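Local atomic coordinates of putative 3-hydroxybutyryl-CoA dehydratase (Rhodopseudomonas palustris, PDB entry 3HIN), a protein that probably acts as a lyase of the enoyl-CoA hydratase/isomerase (crotonase) family, adding water to or removing it from acyl-CoA thioesters. Residues 129-139 against 187-198; 102-110 against 215-223. All coordinates share one frame; numbering follows the deposited sequence.

Contact 1 (129-139 against 187-198); sequences HIRVAEASAYY and FSQYLIENGSAY
F187 lies against Y139 in an offset stack, the ring centroids 4.5 Å apart and the planes at 21°; its CB sits over the tyrosine face, a CH-pi contact. The F187 carbonyl O receives a weak bond from R131 NE, while NH2 of the same guanidinium binds the carbonyls of A125 and A128. S188 OG donates to Y190 O and accepts from a water that also meets Y139 OH. The Q189 chain bends at chi2 (104°), turning its amide back along the neighbouring strand so that both ends bond to backbone atoms: R131 N reaches OE1 at 2.8 Å, and NE2 donates to a lone pair of H129 O at 3.1 Å. In parallel pairing, Y190 N binds R131 O, and Y190 O accepts A133 N at 3.0 Å, with S188 OG from the opposite face of that carbonyl. The Y190 ring brings its edge to I130 CG2, and Y190 CB packs on V132 CG1. L191 lays CD1 by A133 O, to which I192 N bonds at 2.7 Å. Past G195, the first turn of helix 197-208 offers A197 N to the anti lone pair of E134 OE2 (2.7 Å, N-H...O 162°), while S196 OG caps D199 N. Backbone bonds thus hold edge strand 190-192 to the crotonase-fold sheet, flanked by the Q189 amide and, at the helix start, the E134 carboxylate, whose charge it would probably stabilise.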
loop_
_atom_site.group_PDB
_atom_site.type_symbol
_atom_site.label_atom_id
_atom_site.label_comp_id
_atom_site.label_asym_id
_atom_site.label_seq_id
_atom_site.Cartn_x
_atom_site.Cartn_y
_atom_site.Cartn_z
ATOM N N HIS A 129 -17.787 3.558 -14.357
ATOM C CA HIS A 129 -17.467 2.293 -15.006
ATOM C C HIS A 129 -17.201 2.401 -16.463
ATOM O O HIS A 129 -16.378 1.672 -16.979
ATOM C CB HIS A 129 -18.602 1.286 -14.776
ATOM C CG HIS A 129 -18.917 1.148 -13.347
ATOM N ND1 HIS A 129 -20.121 1.530 -12.808
ATOM C CD2 HIS A 129 -18.127 0.802 -12.305
ATOM C CE1 HIS A 129 -20.079 1.369 -11.495
ATOM N NE2 HIS A 129 -18.878 0.928 -11.170
ATOM N N ILE A 130 -17.961 3.261 -17.138
ATOM C CA ILE A 130 -17.808 3.544 -18.590
ATOM C C ILE A 130 -17.756 5.062 -18.775
ATOM O O ILE A 130 -18.480 5.803 -18.130
ATOM C CB ILE A 130 -18.994 2.997 -19.331
ATOM C CG1 ILE A 130 -19.069 1.465 -19.170
ATOM C CG2 ILE A 130 -19.074 3.436 -20.857
ATOM C CD1 ILE A 130 -20.400 0.912 -19.681
ATOM N N ARG A 131 -16.927 5.523 -19.689
ATOM C CA ARG A 131 -16.848 6.943 -19.991
ATOM C C ARG A 131 -17.117 7.004 -21.482
ATOM O O ARG A 131 -16.636 6.117 -22.248
ATOM C CB ARG A 131 -15.429 7.488 -19.630
ATOM C CG ARG A 131 -15.128 7.712 -18.137
ATOM C CD ARG A 131 -13.609 7.607 -17.794
ATOM N NE ARG A 131 -13.181 6.226 -18.059
ATOM C CZ ARG A 131 -13.515 5.180 -17.289
ATOM N NH1 ARG A 131 -13.167 3.916 -17.663
ATOM N NH2 ARG A 131 -14.184 5.356 -16.139
ATOM N N VAL A 132 -17.886 8.027 -21.900
ATOM C CA VAL A 132 -18.108 8.349 -23.290
ATOM C C VAL A 132 -17.607 9.781 -23.440
ATOM O O VAL A 132 -18.014 10.679 -22.652
ATOM C CB VAL A 132 -19.595 8.300 -23.692
ATOM C CG1 VAL A 132 -19.692 8.442 -25.178
ATOM C CG2 VAL A 132 -20.230 7.012 -23.278
ATOM N N ALA A 133 -16.703 9.973 -24.395
ATOM C CA ALA A 133 -16.087 11.263 -24.623
ATOM C C ALA A 133 -16.523 11.842 -25.974
ATOM O O ALA A 133 -16.355 11.182 -27.016
ATOM C CB ALA A 133 -14.565 11.181 -24.517
ATOM N N GLU A 134 -17.144 13.044 -25.916
ATOM C CA GLU A 134 -17.307 13.967 -27.070
ATOM C C GLU A 134 -15.973 14.529 -27.586
ATOM O O GLU A 134 -15.004 14.572 -26.821
ATOM C CB GLU A 134 -18.096 15.210 -26.604
ATOM C CG GLU A 134 -19.474 15.175 -26.954
ATOM C CD GLU A 134 -20.292 16.291 -26.340
ATOM O OE1 GLU A 134 -20.011 17.508 -26.495
ATOM O OE2 GLU A 134 -21.287 15.876 -25.751
ATOM N N ALA A 135 -15.924 15.046 -28.827
ATOM C CA ALA A 135 -14.653 15.541 -29.341
ATOM C C ALA A 135 -13.986 16.613 -28.458
ATOM O O ALA A 135 -12.761 16.705 -28.437
ATOM C CB ALA A 135 -14.817 16.076 -30.739
ATOM N N SER A 136 -14.777 17.434 -27.746
ATOM C CA SER A 136 -14.237 18.601 -27.017
ATOM C C SER A 136 -13.583 18.199 -25.672
ATOM O O SER A 136 -12.906 19.017 -25.027
ATOM C CB SER A 136 -15.362 19.602 -26.736
ATOM O OG SER A 136 -16.299 18.950 -25.853
ATOM N N ALA A 137 -13.754 16.947 -25.252
ATOM C CA ALA A 137 -13.310 16.546 -23.894
ATOM C C ALA A 137 -11.801 16.604 -23.924
ATOM O O ALA A 137 -11.170 16.249 -24.953
ATOM C CB ALA A 137 -13.824 15.138 -23.553
ATOM N N TYR A 138 -11.203 17.087 -22.844
ATOM C CA TYR A 138 -9.740 17.072 -22.749
ATOM C C TYR A 138 -9.338 16.804 -21.312
ATOM O O TYR A 138 -10.068 17.173 -20.391
ATOM C CB TYR A 138 -9.107 18.369 -23.283
ATOM C CG TYR A 138 -9.548 19.631 -22.570
ATOM C CD1 TYR A 138 -8.817 20.130 -21.520
ATOM C CD2 TYR A 138 -10.701 20.331 -22.956
ATOM C CE1 TYR A 138 -9.195 21.282 -20.855
ATOM C CE2 TYR A 138 -11.094 21.536 -22.312
ATOM C CZ TYR A 138 -10.322 21.981 -21.255
ATOM O OH TYR A 138 -10.642 23.116 -20.565
ATOM N N TYR A 139 -8.189 16.156 -21.144
ATOM C CA TYR A 139 -7.792 15.521 -19.885
ATOM C C TYR A 139 -6.471 16.088 -19.404
ATOM O O TYR A 139 -5.538 16.351 -20.233
ATOM C CB TYR A 139 -7.555 14.046 -20.087
ATOM C CG TYR A 139 -8.717 13.317 -20.705
ATOM C CD1 TYR A 139 -9.856 13.013 -19.932
ATOM C CD2 TYR A 139 -8.708 12.974 -22.058
ATOM C CE1 TYR A 139 -10.934 12.381 -20.475
ATOM C CE2 TYR A 139 -9.820 12.310 -22.652
ATOM C CZ TYR A 139 -10.908 12.003 -21.831
ATOM O OH TYR A 139 -12.001 11.365 -22.336
ATOM N N PHE A 187 -8.557 6.569 -21.666
ATOM C CA PHE A 187 -9.335 7.455 -20.857
ATOM C C PHE A 187 -10.816 7.150 -20.968
ATOM O O PHE A 187 -11.555 7.341 -19.992
ATOM C CB PHE A 187 -9.083 8.912 -21.212
ATOM C CG PHE A 187 -7.696 9.402 -20.813
ATOM C CD1 PHE A 187 -7.522 10.131 -19.650
ATOM C CD2 PHE A 187 -6.587 9.116 -21.591
ATOM C CE1 PHE A 187 -6.266 10.627 -19.277
ATOM C CE2 PHE A 187 -5.348 9.604 -21.248
ATOM C CZ PHE A 187 -5.172 10.330 -20.057
ATOM N N SER A 188 -11.263 6.740 -22.162
ATOM C CA SER A 188 -12.659 6.437 -22.353
ATOM C C SER A 188 -12.826 5.196 -23.190
ATOM O O SER A 188 -12.019 4.904 -24.088
ATOM C CB SER A 188 -13.406 7.604 -23.013
ATOM O OG SER A 188 -13.024 7.811 -24.406
ATOM N N GLN A 189 -13.901 4.477 -22.998
ATOM C CA GLN A 189 -14.130 3.353 -23.855
ATOM C C GLN A 189 -14.817 3.800 -25.106
ATOM O O GLN A 189 -14.782 3.127 -26.085
ATOM C CB GLN A 189 -14.984 2.325 -23.166
ATOM C CG GLN A 189 -14.378 1.780 -21.972
ATOM C CD GLN A 189 -14.972 2.335 -20.761
ATOM O OE1 GLN A 189 -15.261 3.496 -20.693
ATOM N NE2 GLN A 189 -15.168 1.504 -19.790
ATOM N N TYR A 190 -15.434 4.958 -25.073
ATOM C CA TYR A 190 -16.092 5.423 -26.291
ATOM C C TYR A 190 -15.646 6.836 -26.704
ATOM O O TYR A 190 -15.473 7.683 -25.867
ATOM C CB TYR A 190 -17.614 5.463 -26.114
ATOM C CG TYR A 190 -18.258 4.110 -25.882
ATOM C CD1 TYR A 190 -18.769 3.368 -26.970
ATOM C CD2 TYR A 190 -18.368 3.561 -24.596
ATOM C CE1 TYR A 190 -19.360 2.114 -26.773
ATOM C CE2 TYR A 190 -18.976 2.290 -24.405
ATOM C CZ TYR A 190 -19.431 1.590 -25.484
ATOM O OH TYR A 190 -19.979 0.333 -25.312
ATOM N N LEU A 191 -15.598 7.109 -28.009
ATOM C CA LEU A 191 -15.531 8.465 -28.465
ATOM C C LEU A 191 -16.733 8.745 -29.367
ATOM O O LEU A 191 -17.023 7.971 -30.280
ATOM C CB LEU A 191 -14.226 8.700 -29.241
ATOM C CG LEU A 191 -14.008 10.021 -30.013
ATOM C CD1 LEU A 191 -13.740 11.220 -29.070
ATOM C CD2 LEU A 191 -12.783 9.762 -30.861
ATOM N N ILE A 192 -17.420 9.840 -29.103
ATOM C CA ILE A 192 -18.440 10.344 -30.009
ATOM C C ILE A 192 -17.878 11.569 -30.713
ATOM O O ILE A 192 -17.708 12.620 -30.114
ATOM C CB ILE A 192 -19.734 10.659 -29.257
ATOM C CG1 ILE A 192 -20.581 9.399 -29.164
ATOM C CG2 ILE A 192 -20.558 11.781 -29.974
ATOM C CD1 ILE A 192 -21.544 9.180 -30.320
ATOM N N GLU A 193 -17.567 11.408 -31.997
ATOM C CA GLU A 193 -16.949 12.508 -32.776
ATOM C C GLU A 193 -17.971 13.593 -33.159
ATOM O O GLU A 193 -17.632 14.795 -33.201
ATOM C CB GLU A 193 -16.227 11.981 -34.045
ATOM C CG GLU A 193 -14.883 11.291 -33.750
ATOM C CD GLU A 193 -14.776 9.929 -34.450
ATOM O OE1 GLU A 193 -14.663 9.921 -35.696
ATOM O OE2 GLU A 193 -14.825 8.874 -33.758
ATOM N N ASN A 194 -19.206 13.159 -33.439
ATOM C CA ASN A 194 -20.285 14.086 -33.748
ATOM C C ASN A 194 -21.557 13.844 -32.936
ATOM O O ASN A 194 -22.055 12.713 -32.840
ATOM C CB ASN A 194 -20.591 14.103 -35.263
ATOM C CG ASN A 194 -19.511 14.842 -36.072
ATOM O OD1 ASN A 194 -19.691 16.018 -36.466
ATOM N ND2 ASN A 194 -18.387 14.164 -36.320
ATOM N N GLY A 195 -22.108 14.928 -32.392
ATOM C CA GLY A 195 -23.195 14.815 -31.460
ATOM C C GLY A 195 -22.637 14.518 -30.070
ATOM O O GLY A 195 -21.438 14.756 -29.748
ATOM N N SER A 196 -23.512 13.979 -29.245
ATOM C CA SER A 196 -23.417 14.310 -27.872
ATOM C C SER A 196 -23.126 13.092 -26.952
ATOM O O SER A 196 -23.719 12.007 -27.081
ATOM C CB SER A 196 -24.616 15.191 -27.478
ATOM O OG SER A 196 -25.504 14.512 -26.613
ATOM N N ALA A 197 -22.146 13.288 -26.068
ATOM C CA ALA A 197 -21.774 12.242 -25.163
ATOM C C ALA A 197 -23.001 11.881 -24.294
ATOM O O ALA A 197 -23.256 10.715 -24.017
ATOM C CB ALA A 197 -20.529 12.658 -24.316
ATOM N N TYR A 198 -23.801 12.885 -23.937
ATOM C CA TYR A 198 -25.005 12.646 -23.124
ATOM C C TYR A 198 -25.943 11.653 -23.806
ATOM O O TYR A 198 -26.406 10.676 -23.197
ATOM C CB TYR A 198 -25.776 13.958 -22.858
ATOM C CG TYR A 198 -27.092 13.723 -22.166
ATOM C CD1 TYR A 198 -27.166 13.561 -20.757
ATOM C CD2 TYR A 198 -28.265 13.633 -22.912
ATOM C CE1 TYR A 198 -28.402 13.314 -20.125
ATOM C CE2 TYR A 198 -29.486 13.422 -22.315
ATOM C CZ TYR A 198 -29.569 13.248 -20.932
ATOM O OH TYR A 198 -30.825 13.009 -20.378
HETATM O O HOH W 1 -11.328 9.896 -24.677
#

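Contact 2 (102-110 against 215-223)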
loop_
_atom_site.group_PDB
_atom_site.type_symbol
_atom_site.label_atom_id
_atom_site.label_comp_id
_atom_site.label_asym_id
_atom_site.label_seq_id
_atom_site.Cartn_x
_atom_site.Cartn_y
_atom_site.Cartn_z
ATOM N N ILE A 102 -19.715 5.651 -6.405
ATOM C CA ILE A 102 -19.704 5.472 -7.843
ATOM C C ILE A 102 -19.116 4.103 -8.208
ATOM O O ILE A 102 -19.762 3.274 -8.844
ATOM C CB ILE A 102 -18.822 6.527 -8.488
ATOM C CG1 ILE A 102 -19.266 7.933 -8.008
ATOM C CG2 ILE A 102 -18.904 6.418 -10.024
ATOM C CD1 ILE A 102 -18.687 9.112 -8.898
ATOM N N GLN A 103 -17.867 3.885 -7.821
ATOM C CA GLN A 103 -17.183 2.624 -8.106
ATOM C C GLN A 103 -18.012 1.401 -7.722
ATOM O O GLN A 103 -18.140 0.459 -8.512
ATOM C CB GLN A 103 -15.839 2.517 -7.303
ATOM C CG GLN A 103 -15.003 1.221 -7.720
ATOM C CD GLN A 103 -13.555 1.256 -7.178
ATOM O OE1 GLN A 103 -13.119 2.257 -6.618
ATOM N NE2 GLN A 103 -12.801 0.160 -7.365
ATOM N N TYR A 104 -18.563 1.419 -6.498
ATOM C CA TYR A 104 -19.213 0.261 -5.938
ATOM C C TYR A 104 -20.716 0.449 -6.018
ATOM O O TYR A 104 -21.465 -0.193 -5.283
ATOM C CB TYR A 104 -18.722 -0.069 -4.487
ATOM C CG TYR A 104 -17.255 -0.369 -4.472
ATOM C CD1 TYR A 104 -16.325 0.550 -3.921
ATOM C CD2 TYR A 104 -16.761 -1.520 -5.123
ATOM C CE1 TYR A 104 -14.943 0.286 -3.970
ATOM C CE2 TYR A 104 -15.392 -1.799 -5.176
ATOM C CZ TYR A 104 -14.488 -0.891 -4.549
ATOM O OH TYR A 104 -13.107 -1.160 -4.595
ATOM N N CYS A 105 -21.159 1.305 -6.933
ATOM C CA CYS A 105 -22.608 1.484 -7.128
ATOM C C CYS A 105 -23.262 0.142 -7.520
ATOM O O CYS A 105 -22.679 -0.668 -8.250
ATOM C CB CYS A 105 -22.835 2.531 -8.238
ATOM S SG CYS A 105 -24.586 3.049 -8.548
ATOM N N ARG A 106 -24.489 -0.081 -7.113
ATOM C CA ARG A 106 -25.102 -1.342 -7.454
ATOM C C ARG A 106 -25.502 -1.441 -8.936
ATOM O O ARG A 106 -25.601 -2.542 -9.512
ATOM C CB ARG A 106 -26.248 -1.694 -6.539
ATOM C CG ARG A 106 -27.402 -0.906 -6.757
ATOM C CD ARG A 106 -28.730 -1.625 -6.276
ATOM N NE ARG A 106 -29.741 -0.549 -6.297
ATOM C CZ ARG A 106 -30.466 -0.234 -7.363
ATOM N NH1 ARG A 106 -30.391 -0.980 -8.445
ATOM N NH2 ARG A 106 -31.300 0.778 -7.347
ATOM N N VAL A 107 -25.629 -0.306 -9.580
ATOM C CA VAL A 107 -25.817 -0.307 -11.032
ATOM C C VAL A 107 -24.675 0.365 -11.769
ATOM O O VAL A 107 -23.882 1.117 -11.165
ATOM C CB VAL A 107 -27.145 0.380 -11.369
ATOM C CG1 VAL A 107 -28.275 -0.431 -10.732
ATOM C CG2 VAL A 107 -27.131 1.870 -10.936
ATOM N N PRO A 108 -24.572 0.108 -13.096
ATOM C CA PRO A 108 -23.397 0.756 -13.714
ATOM C C PRO A 108 -23.550 2.272 -13.842
ATOM O O PRO A 108 -24.645 2.775 -14.110
ATOM C CB PRO A 108 -23.325 0.167 -15.102
ATOM C CG PRO A 108 -24.443 -0.868 -15.212
ATOM C CD PRO A 108 -25.170 -0.963 -13.932
ATOM N N VAL A 109 -22.419 2.956 -13.705
ATOM C CA VAL A 109 -22.346 4.407 -13.851
ATOM C C VAL A 109 -21.588 4.766 -15.123
ATOM O O VAL A 109 -20.457 4.278 -15.361
ATOM C CB VAL A 109 -21.644 5.011 -12.669
ATOM C CG1 VAL A 109 -21.581 6.541 -12.790
ATOM C CG2 VAL A 109 -22.351 4.592 -11.384
ATOM N N ILE A 110 -22.216 5.626 -15.936
ATOM C CA ILE A 110 -21.635 6.063 -17.172
ATOM C C ILE A 110 -21.372 7.557 -17.052
ATOM O O ILE A 110 -22.277 8.296 -16.706
ATOM C CB ILE A 110 -22.610 5.745 -18.399
ATOM C CG1 ILE A 110 -22.950 4.239 -18.437
ATOM C CG2 ILE A 110 -22.002 6.188 -19.762
ATOM C CD1 ILE A 110 -24.396 3.961 -18.294
ATOM N N THR A 215 -25.537 -9.995 -13.215
ATOM C CA THR A 215 -24.538 -9.670 -14.195
ATOM C C THR A 215 -23.870 -8.377 -13.750
ATOM O O THR A 215 -22.667 -8.334 -13.675
ATOM C CB THR A 215 -25.107 -9.561 -15.622
ATOM O OG1 THR A 215 -25.318 -10.882 -16.106
ATOM C CG2 THR A 215 -24.084 -8.876 -16.568
ATOM N N ASN A 216 -24.656 -7.343 -13.405
ATOM C CA ASN A 216 -24.053 -6.157 -12.826
ATOM C C ASN A 216 -23.207 -6.501 -11.628
ATOM O O ASN A 216 -22.110 -5.980 -11.503
ATOM C CB ASN A 216 -25.020 -5.035 -12.429
ATOM C CG ASN A 216 -25.771 -4.497 -13.603
ATOM O OD1 ASN A 216 -25.335 -4.607 -14.779
ATOM N ND2 ASN A 216 -26.962 -3.989 -13.315
ATOM N N PHE A 217 -23.700 -7.351 -10.739
ATOM C CA PHE A 217 -22.847 -7.665 -9.603
ATOM C C PHE A 217 -21.446 -8.229 -10.036
ATOM O O PHE A 217 -20.391 -7.775 -9.550
ATOM C CB PHE A 217 -23.546 -8.654 -8.679
ATOM C CG PHE A 217 -22.803 -8.878 -7.421
ATOM C CD1 PHE A 217 -22.864 -7.952 -6.416
ATOM C CD2 PHE A 217 -21.978 -9.983 -7.274
ATOM C CE1 PHE A 217 -22.141 -8.160 -5.235
ATOM C CE2 PHE A 217 -21.235 -10.195 -6.096
ATOM C CZ PHE A 217 -21.322 -9.277 -5.092
ATOM N N ALA A 218 -21.456 -9.249 -10.883
ATOM C CA ALA A 218 -20.236 -9.999 -11.258
ATOM C C ALA A 218 -19.276 -9.063 -11.990
ATOM O O ALA A 218 -18.069 -9.068 -11.725
ATOM C CB ALA A 218 -20.595 -11.187 -12.154
ATOM N N VAL A 219 -19.823 -8.237 -12.880
ATOM C CA VAL A 219 -19.001 -7.379 -13.675
ATOM C C VAL A 219 -18.498 -6.211 -12.871
ATOM O O VAL A 219 -17.302 -5.921 -12.898
ATOM C CB VAL A 219 -19.759 -6.852 -14.907
ATOM C CG1 VAL A 219 -18.908 -5.848 -15.668
ATOM C CG2 VAL A 219 -20.171 -8.005 -15.811
ATOM N N LEU A 220 -19.368 -5.549 -12.126
ATOM C CA LEU A 220 -18.939 -4.308 -11.447
ATOM C C LEU A 220 -18.061 -4.592 -10.260
ATOM O O LEU A 220 -17.125 -3.862 -9.976
ATOM C CB LEU A 220 -20.164 -3.512 -10.981
ATOM C CG LEU A 220 -21.228 -3.100 -12.030
ATOM C CD1 LEU A 220 -22.528 -2.545 -11.359
ATOM C CD2 LEU A 220 -20.690 -2.123 -12.973
ATOM N N GLN A 221 -18.372 -5.664 -9.531
ATOM C CA GLN A 221 -17.674 -5.889 -8.268
ATOM C C GLN A 221 -16.689 -7.016 -8.352
ATOM O O GLN A 221 -15.539 -6.858 -7.901
ATOM C CB GLN A 221 -18.655 -6.280 -7.141
ATOM C CG GLN A 221 -20.000 -5.582 -7.113
ATOM C CD GLN A 221 -19.937 -4.178 -6.591
ATOM O OE1 GLN A 221 -18.932 -3.777 -5.996
ATOM N NE2 GLN A 221 -21.025 -3.401 -6.830
ATOM N N ALA A 222 -17.128 -8.163 -8.895
ATOM C CA ALA A 222 -16.269 -9.337 -8.826
ATOM C C ALA A 222 -15.178 -9.250 -9.844
ATOM O O ALA A 222 -13.998 -9.509 -9.487
ATOM C CB ALA A 222 -17.039 -10.604 -9.033
ATOM N N LEU A 223 -15.540 -8.888 -11.107
ATOM C CA LEU A 223 -14.524 -8.861 -12.115
ATOM C C LEU A 223 -13.214 -8.086 -11.712
ATOM O O LEU A 223 -12.154 -8.663 -11.862
ATOM C CB LEU A 223 -15.074 -8.390 -13.483
ATOM C CG LEU A 223 -14.047 -8.094 -14.582
ATOM C CD1 LEU A 223 -13.200 -9.374 -14.989
ATOM C CD2 LEU A 223 -14.775 -7.528 -15.869
HETATM O O HOH W 2 -16.320 -1.410 -9.853
#
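The last turn of helix 85-103 unwinds at Y104 into the loop that leads to strand 109-113, and residues 215-223 of helix 213-228 run beside this loop with CA atoms no nearer than 6.4 Å (V107 to N216). L220 carries the apolar part: its CD1 sits among backbone atoms, 3.6 Å from both C105 O and R106 O, and near P108 CD, while CD2 turns to CA and CB of the proline. With CG beside its backbone N (chi1 -57°) and an extended chi2, the leucine reaches straight into the bend of the loop. One turn earlier, N216 crosses P108 at about a right angle, with CG and ND2 each 3.6 Å from the ring's CD. In the crotonase fold such a loop feeds a strand of the central sheet, here 109-113, whose neighbours are 61-66 and 130-134; the helix therefore packs at the strand's entry. Q221, bent at chi2 (-76°), turns its amide toward the loop: OE1 lies in the plane of the Y104 ring at its edge, 3.3 Å from CD2, with ring and amide planes only 22° apart. The methylene CG of Q103 covers a face of that same ring, over its centre. L220 O, in the wider pi-type turn at 218-222, accepts a hydrogen bond from a water at 2.6 Å that donates to Q103 O as well, bridging the two backbones. The R106 guanidinium binds the carbonyls of I55 and I59.

Both contacts reach the same sheet, in which strands 130-134 and 109-113 are neighbours, and their centres lie about 20 Å apart. H129 joins them: its ND1 bonds V109 N and its NE2 bonds Q103 O, each at 2.8 Å, tying the start of contact 1 to both elements of 102-110. Contact 1, nested along the chain within the loop closed by contact 2, is only partly buried and forms the sheet's edge, relying on directional backbone and side-chain bonds. Contact 2 is the more buried yet smaller, 333 against 877 Å², and sets a helix on a loop through van der Waals packing of L220 and two amide side chains, and a bridging water, without a clear direct hydrogen bond.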